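Mevalonate diphosphate decarboxylase (Legionella pneumophila, PDB 3LTO) probably catalyses the ATP-dependent decarboxylation of mevalonate 5-diphosphate to isopentenyl diphosphate, a step of isoprenoid lipid biosynthesis. Local coordinates at residues Y34-L39 and K174-H178; K52-L58 and G92-S98; R208-A212 and E238-M242. All coordinates share one frame. Residues are numbered along the deposited sequence.

Contact 2 is nested inside the chain loop that contact 1 closes, and contact 3 follows in series. Contacts 1 and 2 share the mixed sheet of the N-terminal domain: residues 34-39 lie on strand 31-47, and residues 92-98 lie on its neighbour, strand 93-99. Their centres are nevertheless 28 Å apart, contact 2 lying well away from the chain's centre. Contact 1 ties that sheet to strand 177-182 of the four-stranded antiparallel sheet, so it bridges the two halves of this GHMP-type fold. Contact 3, 23 Å from contact 1 and 36 Å from contact 2 between centres, pairs helices 208-224 and 228-247 in the C-terminal half, across the chain's centre from contact 2.

Contact 1: Y34-L39 and K174-H178; sequences YTLSNL and KDLLH
Residues of strand 31-47, where the chain turns a corner, meet the start of strand 177-182 of the other sheet through side chains, without beta pairing. Residues 34-36 are extended; Leu36, centre of an inverse gamma turn, then opens a type I beta turn to Leu39 (Leu39 N to Leu36 O, 3.0 Å). CA-CA distances of 9.0 Å for Tyr34-Leu176 and 7.9 Å for Leu36-His178 set the spacing. The second segment starts with Lys174, whose CB points away and whose NZ bonds to Leu171 O. Asp175 takes a left-handed backbone conformation (phi/psi 52/57), and the next amide meets the tyrosine hydroxyl: Leu176 N donates to Tyr34 OH at 3.0 Å, nearly linear at 173°. Tyr34 reaches it with chi1 t. Leu176 (chi1 m, chi2 t) also lays CD1 over the face of the Tyr34 ring, 3.7 Å from its centroid, a CH-pi contact. Leu177 turns away as the strand begins. His178 (chi1 t) points back, and Leu36 CD2 covers one face of its imidazole, 3.7 Å from the centroid, while Leu39 CD1 sits at the ring edge, 4.2 Å from His178 NE2. This is interdomain packing between the halves of a GHMP-type fold. Tyr34 also meets Trp158 of strand 158-162 and Ile11 of strand 2-12; the His178 ring meets that of His289 of strand 288-292, the planes nearly parallel.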
ATOM      1  N   TYR A  34      -5.296  -0.759 -19.050  1.00 12.78           N
ATOM      2  CA  TYR A  34      -4.546  -0.193 -20.158  1.00 12.55           C
ATOM      3  C   TYR A  34      -4.901   1.289 -20.188  1.00 12.74           C
ATOM      4  O   TYR A  34      -6.074   1.645 -20.086  1.00 13.56           O
ATOM      5  CB  TYR A  34      -4.963  -0.833 -21.478  1.00 12.30           C
ATOM      6  CG  TYR A  34      -4.158  -0.332 -22.661  1.00 14.20           C
ATOM      7  CD1 TYR A  34      -2.776  -0.510 -22.710  1.00 13.12           C
ATOM      8  CD2 TYR A  34      -4.771   0.342 -23.715  1.00 12.78           C
ATOM      9  CE1 TYR A  34      -2.025  -0.027 -23.775  1.00 12.50           C
ATOM     10  CE2 TYR A  34      -4.024   0.831 -24.787  1.00 12.71           C
ATOM     11  CZ  TYR A  34      -2.653   0.642 -24.807  1.00 10.90           C
ATOM     12  OH  TYR A  34      -1.904   1.131 -25.855  1.00 11.72           O
ATOM     13  N   THR A  35      -3.903   2.153 -20.323  1.00 11.10           N
ATOM     14  CA  THR A  35      -4.174   3.582 -20.351  1.00 11.04           C
ATOM     15  C   THR A  35      -4.531   4.016 -21.774  1.00 12.92           C
ATOM     16  O   THR A  35      -3.729   3.887 -22.690  1.00 15.54           O
ATOM     17  CB  THR A  35      -2.959   4.380 -19.810  1.00  9.88           C
ATOM     18  OG1 THR A  35      -2.593   3.873 -18.517  1.00  2.99           O
ATOM     19  CG2 THR A  35      -3.307   5.857 -19.662  1.00  7.13           C
ATOM     20  N   LEU A  36      -5.752   4.507 -21.952  1.00 13.62           N
ATOM     21  CA  LEU A  36      -6.226   4.948 -23.260  1.00 14.79           C
ATOM     22  C   LEU A  36      -5.869   6.416 -23.468  1.00 16.44           C
ATOM     23  O   LEU A  36      -6.715   7.306 -23.358  1.00 16.76           O
ATOM     24  CB  LEU A  36      -7.741   4.743 -23.344  1.00 14.25           C
ATOM     25  CG  LEU A  36      -8.190   3.288 -23.160  1.00 16.03           C
ATOM     26  CD1 LEU A  36      -9.686   3.220 -22.910  1.00 16.15           C
ATOM     27  CD2 LEU A  36      -7.809   2.486 -24.396  1.00 15.39           C
ATOM     28  N   SER A  37      -4.605   6.655 -23.787  1.00 18.79           N
ATOM     29  CA  SER A  37      -4.084   8.003 -23.978  1.00 22.99           C
ATOM     30  C   SER A  37      -4.811   8.937 -24.947  1.00 23.52           C
ATOM     31  O   SER A  37      -4.626  10.148 -24.887  1.00 23.90           O
ATOM     32  CB  SER A  37      -2.605   7.916 -24.353  1.00 24.40           C
ATOM     33  OG  SER A  37      -1.857   7.434 -23.246  1.00 28.34           O
ATOM     34  N   ASN A  38      -5.642   8.395 -25.827  1.00 24.65           N
ATOM     35  CA  ASN A  38      -6.360   9.240 -26.774  1.00 25.09           C
ATOM     36  C   ASN A  38      -7.684   9.773 -26.219  1.00 23.34           C
ATOM     37  O   ASN A  38      -8.158  10.815 -26.652  1.00 24.30           O
ATOM     38  CB  ASN A  38      -6.590   8.473 -28.077  1.00 27.43           C
ATOM     39  CG  ASN A  38      -5.285   8.122 -28.776  1.00 29.89           C
ATOM     40  OD1 ASN A  38      -4.612   8.989 -29.336  1.00 30.14           O
ATOM     41  ND2 ASN A  38      -4.912   6.845 -28.732  1.00 31.98           N
ATOM     42  N   LEU A  39      -8.277   9.062 -25.266  1.00 20.62           N
ATOM     43  CA  LEU A  39      -9.524   9.507 -24.658  1.00 19.10           C
ATOM     44  C   LEU A  39      -9.117  10.336 -23.449  1.00 18.54           C
ATOM     45  O   LEU A  39      -8.490   9.827 -22.515  1.00 17.71           O
ATOM     46  CB  LEU A  39     -10.377   8.305 -24.237  1.00 18.13           C
ATOM     47  CG  LEU A  39     -10.790   7.312 -25.336  1.00 17.91           C
ATOM     48  CD1 LEU A  39     -11.635   6.194 -24.723  1.00 17.66           C
ATOM     49  CD2 LEU A  39     -11.575   8.026 -26.433  1.00 14.71           C
ATOM     50  N   LYS A 174       2.098  -2.640 -26.443  1.00 28.57           N
ATOM     51  CA  LYS A 174       1.945  -1.190 -26.377  1.00 28.97           C
ATOM     52  C   LYS A 174       1.319  -0.713 -27.689  1.00 27.36           C
ATOM     53  O   LYS A 174       1.313  -1.437 -28.682  1.00 27.18           O
ATOM     54  CB  LYS A 174       3.316  -0.530 -26.185  1.00 32.92           C
ATOM     55  CG  LYS A 174       4.119  -1.089 -25.003  1.00 37.66           C
ATOM     56  CD  LYS A 174       5.600  -0.729 -25.098  1.00 40.56           C
ATOM     57  CE  LYS A 174       6.407  -1.341 -23.948  1.00 42.40           C
ATOM     58  NZ  LYS A 174       6.374  -2.835 -23.947  1.00 42.20           N
ATOM     59  N   ASP A 175       0.804   0.508 -27.700  1.00 25.32           N
ATOM     60  CA  ASP A 175       0.176   1.035 -28.899  1.00 24.12           C
ATOM     61  C   ASP A 175      -0.873   0.047 -29.398  1.00 21.35           C
ATOM     62  O   ASP A 175      -0.807  -0.426 -30.529  1.00 22.69           O
ATOM     63  CB  ASP A 175       1.213   1.273 -30.003  1.00 26.12           C
ATOM     64  CG  ASP A 175       2.233   2.338 -29.633  1.00 30.94           C
ATOM     65  OD1 ASP A 175       1.820   3.426 -29.170  1.00 34.90           O
ATOM     66  OD2 ASP A 175       3.446   2.095 -29.814  1.00 29.98           O
ATOM     67  N   LEU A 176      -1.835  -0.280 -28.546  1.00 17.57           N
ATOM     68  CA  LEU A 176      -2.892  -1.200 -28.935  1.00 15.60           C
ATOM     69  C   LEU A 176      -3.964  -0.421 -29.676  1.00 14.81           C
ATOM     70  O   LEU A 176      -4.092   0.787 -29.497  1.00 14.38           O
ATOM     71  CB  LEU A 176      -3.520  -1.842 -27.700  1.00 14.81           C
ATOM     72  CG  LEU A 176      -2.602  -2.640 -26.778  1.00 15.81           C
ATOM     73  CD1 LEU A 176      -3.381  -3.041 -25.528  1.00 12.76           C
ATOM     74  CD2 LEU A 176      -2.057  -3.868 -27.515  1.00 13.51           C
ATOM     75  N   LEU A 177      -4.720  -1.100 -30.530  1.00 15.31           N
ATOM     76  CA  LEU A 177      -5.812  -0.434 -31.228  1.00 16.10           C
ATOM     77  C   LEU A 177      -7.026  -0.679 -30.342  1.00 14.30           C
ATOM     78  O   LEU A 177      -7.341  -1.821 -30.021  1.00 13.26           O
ATOM     79  CB  LEU A 177      -6.042  -1.042 -32.614  1.00 18.09           C
ATOM     80  CG  LEU A 177      -7.281  -0.506 -33.346  1.00 22.37           C
ATOM     81  CD1 LEU A 177      -7.158   1.007 -33.551  1.00 23.34           C
ATOM     82  CD2 LEU A 177      -7.437  -1.222 -34.688  1.00 22.87           C
ATOM     83  N   HIS A 178      -7.701   0.392 -29.935  1.00 14.84           N
ATOM     84  CA  HIS A 178      -8.868   0.277 -29.059  1.00 15.88           C
ATOM     85  C   HIS A 178     -10.172   0.692 -29.735  1.00 15.55           C
ATOM     86  O   HIS A 178     -10.316   1.834 -30.172  1.00 17.21           O
ATOM     87  CB  HIS A 178      -8.641   1.120 -27.794  1.00 16.00           C
ATOM     88  CG  HIS A 178      -9.876   1.350 -26.972  1.00 18.91           C
ATOM     89  ND1 HIS A 178     -10.651   0.324 -26.478  1.00 19.31           N
ATOM     90  CD2 HIS A 178     -10.437   2.495 -26.513  1.00 18.06           C
ATOM     91  CE1 HIS A 178     -11.632   0.825 -25.748  1.00 17.52           C
ATOM     92  NE2 HIS A 178     -11.524   2.141 -25.753  1.00 16.92           N
TER

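Contact 2: K52-L58 and G92-S98; sequences KDIWEPL and GFLIQSS
Segments 52-58 and 92-98 run side by side in the same direction, 14° apart, with Ile54 opposite Leu94 (CA-CA 4.8 Å) and Trp55 opposite Ile95 (4.7 Å). Backbone hydrogen bonds form the parallel ladder: Ile54 N to Phe93 O 2.9 Å, Ile95 N to Ile54 O 2.6 Å, Glu56 N to Ile95 O 2.7 Å and, beyond the short strand 54-55, Leu58 N to Ser97 O 2.8 Å. Side chains add two more. Asp53 OD1 (chi1 m) accepts from Phe93 N at 2.8 Å and also salt-bridges Lys84, while Trp55 NE1 (chi1 t) donates to Ser97 OG at 3.0 Å. A water joins Leu58 O (3.0 Å) to Ser98 OG (3.2 Å). Apolar contacts fall on both sheet faces: Ile54 CG2 meets Leu94 CD1 at 4.0 Å on one, Trp55 CD1 meets Ile95 CG2 at 3.9 Å on the other, and Leu58 CD1 rests 3.6 Å from Gln96 CB. The Trp55-Ile95 face is covered by helix 71-87, where Phe76 meets the Trp55 ring and Leu80 touches Ile95. Strand 54-55, helix 71-87 and strand 93-99 thus form a beta-alpha-beta crossover unit in the N-terminal domain.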
ATOM      1  N   LYS A  52     -17.456  28.779  -1.854  1.00 15.32           N
ATOM      2  CA  LYS A  52     -18.039  27.564  -2.399  1.00 13.46           C
ATOM      3  C   LYS A  52     -17.776  27.320  -3.881  1.00 11.65           C
ATOM      4  O   LYS A  52     -17.845  28.228  -4.705  1.00 11.05           O
ATOM      5  CB  LYS A  52     -19.544  27.561  -2.129  1.00 13.79           C
ATOM      6  CG  LYS A  52     -19.893  27.513  -0.648  1.00 15.03           C
ATOM      7  CD  LYS A  52     -19.423  26.214  -0.012  1.00 12.67           C
ATOM      8  CE  LYS A  52     -19.950  26.076   1.407  1.00 13.11           C
ATOM      9  NZ  LYS A  52     -19.534  24.789   2.027  1.00 14.47           N
ATOM     10  N   ASP A  53     -17.478  26.069  -4.207  1.00 10.28           N
ATOM     11  CA  ASP A  53     -17.206  25.679  -5.581  1.00 10.30           C
ATOM     12  C   ASP A  53     -18.492  25.524  -6.383  1.00  9.50           C
ATOM     13  O   ASP A  53     -19.568  25.296  -5.828  1.00  8.70           O
ATOM     14  CB  ASP A  53     -16.448  24.357  -5.602  1.00  8.79           C
ATOM     15  CG  ASP A  53     -15.239  24.372  -4.692  1.00  9.26           C
ATOM     16  OD1 ASP A  53     -14.457  25.342  -4.763  1.00  9.82           O
ATOM     17  OD2 ASP A  53     -15.073  23.411  -3.911  1.00  9.07           O
ATOM     18  N   ILE A  54     -18.370  25.657  -7.698  1.00  9.42           N
ATOM     19  CA  ILE A  54     -19.508  25.489  -8.590  1.00  7.89           C
ATOM     20  C   ILE A  54     -19.041  24.599  -9.725  1.00  8.05           C
ATOM     21  O   ILE A  54     -17.952  24.801 -10.264  1.00 10.15           O
ATOM     22  CB  ILE A  54     -19.987  26.831  -9.176  1.00  6.65           C
ATOM     23  CG1 ILE A  54     -20.540  27.726  -8.062  1.00  6.35           C
ATOM     24  CG2 ILE A  54     -21.031  26.584 -10.241  1.00  5.41           C
ATOM     25  CD1 ILE A  54     -21.031  29.067  -8.560  1.00  8.01           C
ATOM     26  N   TRP A  55     -19.857  23.612 -10.077  1.00  7.79           N
ATOM     27  CA  TRP A  55     -19.523  22.690 -11.155  1.00  7.27           C
ATOM     28  C   TRP A  55     -20.372  22.942 -12.395  1.00  7.55           C
ATOM     29  O   TRP A  55     -21.603  22.860 -12.351  1.00  4.47           O
ATOM     30  CB  TRP A  55     -19.709  21.244 -10.700  1.00  7.87           C
ATOM     31  CG  TRP A  55     -19.363  20.252 -11.770  1.00 11.90           C
ATOM     32  CD1 TRP A  55     -18.181  20.155 -12.439  1.00 12.28           C
ATOM     33  CD2 TRP A  55     -20.202  19.209 -12.283  1.00 13.10           C
ATOM     34  NE1 TRP A  55     -18.227  19.116 -13.337  1.00 13.91           N
ATOM     35  CE2 TRP A  55     -19.454  18.516 -13.261  1.00 12.66           C
ATOM     36  CE3 TRP A  55     -21.512  18.792 -12.012  1.00 15.29           C
ATOM     37  CZ2 TRP A  55     -19.970  17.429 -13.970  1.00 12.50           C
ATOM     38  CZ3 TRP A  55     -22.025  17.707 -12.721  1.00 13.72           C
ATOM     39  CH2 TRP A  55     -21.252  17.040 -13.686  1.00 12.94           C
ATOM     40  N   GLU A  56     -19.703  23.248 -13.502  1.00  7.27           N
ATOM     41  CA  GLU A  56     -20.390  23.506 -14.754  1.00  7.24           C
ATOM     42  C   GLU A  56     -19.769  22.677 -15.856  1.00  8.57           C
ATOM     43  O   GLU A  56     -18.845  23.121 -16.532  1.00 10.99           O
ATOM     44  CB  GLU A  56     -20.309  24.988 -15.104  1.00  9.46           C
ATOM     45  CG  GLU A  56     -20.892  25.352 -16.459  1.00  8.38           C
ATOM     46  CD  GLU A  56     -20.662  26.813 -16.796  1.00  8.33           C
ATOM     47  OE1 GLU A  56     -19.577  27.321 -16.445  1.00  4.54           O
ATOM     48  OE2 GLU A  56     -21.549  27.450 -17.415  1.00  7.46           O
ATOM     49  N   PRO A  57     -20.260  21.446 -16.044  1.00  9.56           N
ATOM     50  CA  PRO A  57     -19.711  20.589 -17.096  1.00 11.16           C
ATOM     51  C   PRO A  57     -19.927  21.266 -18.457  1.00 13.65           C
ATOM     52  O   PRO A  57     -20.901  21.998 -18.642  1.00 13.41           O
ATOM     53  CB  PRO A  57     -20.517  19.302 -16.939  1.00 11.04           C
ATOM     54  CG  PRO A  57     -21.863  19.816 -16.482  1.00  9.70           C
ATOM     55  CD  PRO A  57     -21.461  20.842 -15.439  1.00  8.26           C
ATOM     56  N   LEU A  58     -19.014  21.031 -19.394  1.00 14.66           N
ATOM     57  CA  LEU A  58     -19.103  21.638 -20.718  1.00 15.73           C
ATOM     58  C   LEU A  58     -18.991  20.594 -21.817  1.00 16.75           C
ATOM     59  O   LEU A  58     -18.429  19.514 -21.604  1.00 16.35           O
ATOM     60  CB  LEU A  58     -17.984  22.671 -20.903  1.00 16.26           C
ATOM     61  CG  LEU A  58     -17.844  23.823 -19.899  1.00 17.35           C
ATOM     62  CD1 LEU A  58     -16.592  24.626 -20.229  1.00 17.63           C
ATOM     63  CD2 LEU A  58     -19.082  24.716 -19.940  1.00 16.66           C
ATOM     64  N   GLY A  92     -13.506  29.332  -3.140  1.00 12.53           N
ATOM     65  CA  GLY A  92     -14.239  28.525  -4.101  1.00 11.50           C
ATOM     66  C   GLY A  92     -13.686  28.602  -5.510  1.00 12.34           C
ATOM     67  O   GLY A  92     -12.937  29.517  -5.844  1.00 14.76           O
ATOM     68  N   PHE A  93     -14.068  27.637  -6.340  1.00 11.62           N
ATOM     69  CA  PHE A  93     -13.617  27.577  -7.724  1.00 10.95           C
ATOM     70  C   PHE A  93     -14.777  27.236  -8.646  1.00 11.59           C
ATOM     71  O   PHE A  93     -15.709  26.528  -8.246  1.00 14.02           O
ATOM     72  CB  PHE A  93     -12.559  26.481  -7.897  1.00  9.76           C
ATOM     73  CG  PHE A  93     -11.213  26.825  -7.332  1.00 11.87           C
ATOM     74  CD1 PHE A  93     -10.293  27.553  -8.087  1.00 11.29           C
ATOM     75  CD2 PHE A  93     -10.860  26.421  -6.046  1.00  8.69           C
ATOM     76  CE1 PHE A  93      -9.034  27.876  -7.566  1.00 13.42           C
ATOM     77  CE2 PHE A  93      -9.607  26.739  -5.514  1.00 11.82           C
ATOM     78  CZ  PHE A  93      -8.689  27.469  -6.278  1.00 12.07           C
ATOM     79  N   LEU A  94     -14.726  27.755  -9.867  1.00  8.73           N
ATOM     80  CA  LEU A  94     -15.718  27.429 -10.871  1.00  8.95           C
ATOM     81  C   LEU A  94     -15.037  26.246 -11.550  1.00  9.35           C
ATOM     82  O   LEU A  94     -13.900  26.359 -11.996  1.00 11.24           O
ATOM     83  CB  LEU A  94     -15.902  28.573 -11.873  1.00  8.23           C
ATOM     84  CG  LEU A  94     -16.725  28.243 -13.131  1.00 10.70           C
ATOM     85  CD1 LEU A  94     -18.119  27.799 -12.745  1.00  8.71           C
ATOM     86  CD2 LEU A  94     -16.801  29.466 -14.041  1.00  9.29           C
ATOM     87  N   ILE A  95     -15.706  25.101 -11.586  1.00 10.39           N
ATOM     88  CA  ILE A  95     -15.133  23.907 -12.196  1.00  9.48           C
ATOM     89  C   ILE A  95     -15.779  23.635 -13.545  1.00  9.79           C
ATOM     90  O   ILE A  95     -16.987  23.454 -13.635  1.00  9.65           O
ATOM     91  CB  ILE A  95     -15.362  22.663 -11.307  1.00  7.71           C
ATOM     92  CG1 ILE A  95     -14.955  22.978  -9.869  1.00  6.13           C
ATOM     93  CG2 ILE A  95     -14.560  21.475 -11.847  1.00  4.92           C
ATOM     94  CD1 ILE A  95     -15.338  21.909  -8.877  1.00  4.35           C
ATOM     95  N   GLN A  96     -14.970  23.621 -14.595  1.00 11.06           N
ATOM     96  CA  GLN A  96     -15.478  23.339 -15.926  1.00 11.38           C
ATOM     97  C   GLN A  96     -14.764  22.100 -16.462  1.00 10.92           C
ATOM     98  O   GLN A  96     -13.587  22.141 -16.821  1.00 10.06           O
ATOM     99  CB  GLN A  96     -15.267  24.550 -16.842  1.00 12.31           C
ATOM    100  CG  GLN A  96     -16.225  25.702 -16.527  1.00 11.55           C
ATOM    101  CD  GLN A  96     -15.976  26.926 -17.383  1.00 15.25           C
ATOM    102  OE1 GLN A  96     -16.881  27.734 -17.608  1.00 14.58           O
ATOM    103  NE2 GLN A  96     -14.740  27.081 -17.853  1.00 14.13           N
ATOM    104  N   SER A  97     -15.494  20.990 -16.482  1.00 11.03           N
ATOM    105  CA  SER A  97     -14.965  19.715 -16.947  1.00 11.82           C
ATOM    106  C   SER A  97     -15.479  19.395 -18.347  1.00 12.10           C
ATOM    107  O   SER A  97     -16.549  19.861 -18.753  1.00 10.23           O
ATOM    108  CB  SER A  97     -15.375  18.602 -15.984  1.00 12.42           C
ATOM    109  OG  SER A  97     -16.788  18.545 -15.863  1.00 11.59           O
ATOM    110  N   SER A  98     -14.713  18.591 -19.075  1.00 11.79           N
ATOM    111  CA  SER A  98     -15.073  18.222 -20.432  1.00 16.54           C
ATOM    112  C   SER A  98     -14.349  16.945 -20.852  1.00 18.70           C
ATOM    113  O   SER A  98     -13.377  16.539 -20.212  1.00 20.41           O
ATOM    114  CB  SER A  98     -14.698  19.362 -21.376  1.00 15.49           C
ATOM    115  OG  SER A  98     -15.033  19.040 -22.706  1.00 25.36           O
TER
HETATM  116  O   HOH W   1     -17.558  17.111 -23.130  1.00 24.05           O

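Contact 3: R208-A212 and E238-M242; sequences RSERA and EFLDM
Arg208 reaches its guanidinium between the carboxylates of Glu238 and Asp241, starting a salt-bridge network that joins the two antiparallel helices of a helical hairpin, 208-224 and 228-247. Segments 208-212 and 238-242 are helical throughout; their axes approach to 11.1 Å and their directions differ by 174°. This wide spacing is filled by charged side chains. In the antiparallel register Arg208 faces Asp241 (CA-CA 8.1 Å) and Ala212 faces Glu238 (7.1 Å). The CA-to-CB bond of Arg208 points sideways, but chi1 t and chi2 p bring its end across. Glu238, with the same t and p pair, presents its carboxylate to the guanidinium edge: Arg208 NH1 bonds to Glu238 OE1 at 3.0 Å and Arg208 NH2 to Glu238 OE2 at a very short 2.5 Å, a bidentate pairing. Arg208 NH1 also bonds to Asp241 OD2 at 3.1 Å. Asp241 (chi1 t) points toward the first helix and is shared with Arg211, whose chi1 is m. The pairing lies in the C-terminal half, and its Glu238 end extends to the N-terminal half: Glu238 OE2 accepts from Lys15 N, while OE1 accepts from Asn215 ND2. Arg211 also donates from NH2 to Phe204 O and from NH1 to Thr207 OG1, and Leu245 of helix 228-247 touches both arginines. The second bidentate pair completes the network, with Arg211 NE 2.6 Å from Asp241 OD2 and Arg211 NH2 3.0 Å from Asp241 OD1.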
ATOM      1  N   ARG A 208     -15.299 -13.383  -5.111  1.00 13.71           N
ATOM      2  CA  ARG A 208     -14.894 -12.616  -6.290  1.00 13.23           C
ATOM      3  C   ARG A 208     -13.412 -12.190  -6.349  1.00 12.94           C
ATOM      4  O   ARG A 208     -12.766 -12.301  -7.398  1.00 14.63           O
ATOM      5  CB  ARG A 208     -15.824 -11.399  -6.416  1.00 12.85           C
ATOM      6  CG  ARG A 208     -15.369 -10.309  -7.360  1.00 16.99           C
ATOM      7  CD  ARG A 208     -15.056 -10.816  -8.757  1.00 15.79           C
ATOM      8  NE  ARG A 208     -14.215  -9.835  -9.435  1.00 18.10           N
ATOM      9  CZ  ARG A 208     -13.420 -10.091 -10.466  1.00 15.13           C
ATOM     10  NH1 ARG A 208     -13.342 -11.316 -10.974  1.00 15.04           N
ATOM     11  NH2 ARG A 208     -12.677  -9.115 -10.970  1.00 15.43           N
ATOM     12  N   SER A 209     -12.867 -11.718  -5.234  1.00  9.95           N
ATOM     13  CA  SER A 209     -11.477 -11.289  -5.209  1.00  8.95           C
ATOM     14  C   SER A 209     -10.507 -12.455  -5.377  1.00 10.23           C
ATOM     15  O   SER A 209      -9.444 -12.300  -5.974  1.00  9.34           O
ATOM     16  CB  SER A 209     -11.181 -10.528  -3.915  1.00  8.54           C
ATOM     17  OG  SER A 209     -11.938  -9.328  -3.862  1.00  7.85           O
ATOM     18  N   GLU A 210     -10.862 -13.623  -4.853  1.00 10.09           N
ATOM     19  CA  GLU A 210      -9.995 -14.791  -5.003  1.00 12.38           C
ATOM     20  C   GLU A 210      -9.838 -15.103  -6.485  1.00 11.16           C
ATOM     21  O   GLU A 210      -8.735 -15.371  -6.958  1.00 12.78           O
ATOM     22  CB  GLU A 210     -10.589 -16.008  -4.291  1.00 14.42           C
ATOM     23  CG  GLU A 210     -10.362 -16.038  -2.793  1.00 20.45           C
ATOM     24  CD  GLU A 210     -11.440 -16.818  -2.060  1.00 23.50           C
ATOM     25  OE1 GLU A 210     -11.811 -17.916  -2.525  1.00 26.40           O
ATOM     26  OE2 GLU A 210     -11.914 -16.333  -1.014  1.00 27.65           O
ATOM     27  N   ARG A 211     -10.947 -15.073  -7.215  1.00 10.16           N
ATOM     28  CA  ARG A 211     -10.914 -15.350  -8.648  1.00 11.51           C
ATOM     29  C   ARG A 211     -10.118 -14.284  -9.411  1.00 10.96           C
ATOM     30  O   ARG A 211      -9.352 -14.602 -10.327  1.00 12.12           O
ATOM     31  CB  ARG A 211     -12.340 -15.430  -9.211  1.00 11.56           C
ATOM     32  CG  ARG A 211     -13.157 -16.604  -8.682  1.00 12.99           C
ATOM     33  CD  ARG A 211     -14.411 -16.834  -9.525  1.00 12.54           C
ATOM     34  NE  ARG A 211     -15.357 -15.723  -9.437  1.00 13.30           N
ATOM     35  CZ  ARG A 211     -16.107 -15.454  -8.373  1.00 10.95           C
ATOM     36  NH1 ARG A 211     -16.023 -16.220  -7.298  1.00 12.50           N
ATOM     37  NH2 ARG A 211     -16.953 -14.429  -8.388  1.00 11.62           N
ATOM     38  N   ALA A 212     -10.300 -13.021  -9.027  1.00 10.87           N
ATOM     39  CA  ALA A 212      -9.602 -11.911  -9.671  1.00 11.62           C
ATOM     40  C   ALA A 212      -8.089 -12.040  -9.518  1.00 12.73           C
ATOM     41  O   ALA A 212      -7.333 -11.759 -10.454  1.00 11.10           O
ATOM     42  CB  ALA A 212     -10.070 -10.581  -9.079  1.00 10.78           C
ATOM     43  N   GLU A 238     -12.853 -13.010 -16.928  1.00  9.70           N
ATOM     44  CA  GLU A 238     -12.898 -11.932 -15.950  1.00  8.25           C
ATOM     45  C   GLU A 238     -14.139 -11.023 -16.053  1.00  9.97           C
ATOM     46  O   GLU A 238     -14.853 -10.848 -15.063  1.00  8.50           O
ATOM     47  CB  GLU A 238     -11.612 -11.101 -16.045  1.00  7.89           C
ATOM     48  CG  GLU A 238     -11.600  -9.819 -15.213  1.00  7.61           C
ATOM     49  CD  GLU A 238     -11.395 -10.049 -13.719  1.00  8.94           C
ATOM     50  OE1 GLU A 238     -11.363 -11.215 -13.273  1.00  7.33           O
ATOM     51  OE2 GLU A 238     -11.263  -9.044 -12.989  1.00  9.99           O
ATOM     52  N   PHE A 239     -14.421 -10.459 -17.228  1.00  8.25           N
ATOM     53  CA  PHE A 239     -15.583  -9.574 -17.319  1.00  8.10           C
ATOM     54  C   PHE A 239     -16.915 -10.315 -17.216  1.00  8.23           C
ATOM     55  O   PHE A 239     -17.894  -9.779 -16.696  1.00  8.89           O
ATOM     56  CB  PHE A 239     -15.519  -8.690 -18.584  1.00  8.38           C
ATOM     57  CG  PHE A 239     -16.024  -9.344 -19.847  1.00  7.68           C
ATOM     58  CD1 PHE A 239     -17.380  -9.350 -20.160  1.00  7.83           C
ATOM     59  CD2 PHE A 239     -15.130  -9.905 -20.752  1.00 10.03           C
ATOM     60  CE1 PHE A 239     -17.841  -9.901 -21.357  1.00  7.45           C
ATOM     61  CE2 PHE A 239     -15.576 -10.461 -21.951  1.00  8.69           C
ATOM     62  CZ  PHE A 239     -16.937 -10.458 -22.255  1.00  9.55           C
ATOM     63  N   LEU A 240     -16.956 -11.554 -17.683  1.00  7.80           N
ATOM     64  CA  LEU A 240     -18.189 -12.326 -17.587  1.00 10.51           C
ATOM     65  C   LEU A 240     -18.472 -12.642 -16.116  1.00 10.92           C
ATOM     66  O   LEU A 240     -19.627 -12.698 -15.689  1.00 12.05           O
ATOM     67  CB  LEU A 240     -18.094 -13.610 -18.418  1.00 10.46           C
ATOM     68  CG  LEU A 240     -18.159 -13.381 -19.935  1.00 10.04           C
ATOM     69  CD1 LEU A 240     -18.042 -14.706 -20.686  1.00  9.67           C
ATOM     70  CD2 LEU A 240     -19.471 -12.699 -20.278  1.00  8.63           C
ATOM     71  N   ASP A 241     -17.408 -12.816 -15.341  1.00 11.96           N
ATOM     72  CA  ASP A 241     -17.525 -13.092 -13.910  1.00 10.66           C
ATOM     73  C   ASP A 241     -18.274 -11.928 -13.284  1.00 10.99           C
ATOM     74  O   ASP A 241     -19.318 -12.098 -12.650  1.00 10.96           O
ATOM     75  CB  ASP A 241     -16.132 -13.185 -13.285  1.00 10.85           C
ATOM     76  CG  ASP A 241     -16.167 -13.539 -11.805  1.00 10.94           C
ATOM     77  OD1 ASP A 241     -17.251 -13.515 -11.187  1.00 15.03           O
ATOM     78  OD2 ASP A 241     -15.095 -13.839 -11.253  1.00 10.20           O
HETATM   79  N   MSE A 242     -17.733 -10.732 -13.485  1.00 12.05           N
HETATM   80  CA  MSE A 242     -18.348  -9.539 -12.934  1.00 10.74           C
HETATM   81  C   MSE A 242     -19.802  -9.410 -13.355  1.00  9.39           C
HETATM   82  O   MSE A 242     -20.668  -9.214 -12.512  1.00  8.72           O
HETATM   83  CB  MSE A 242     -17.584  -8.281 -13.360  1.00 13.95           C
HETATM   84  CG  MSE A 242     -18.230  -6.988 -12.881  1.00 14.94           C
HETATM   85 SE   MSE A 242     -17.126  -5.417 -13.095  1.00 27.39          SE
HETATM   86  CE  MSE A 242     -17.425  -5.073 -14.943  1.00 15.21           C
TER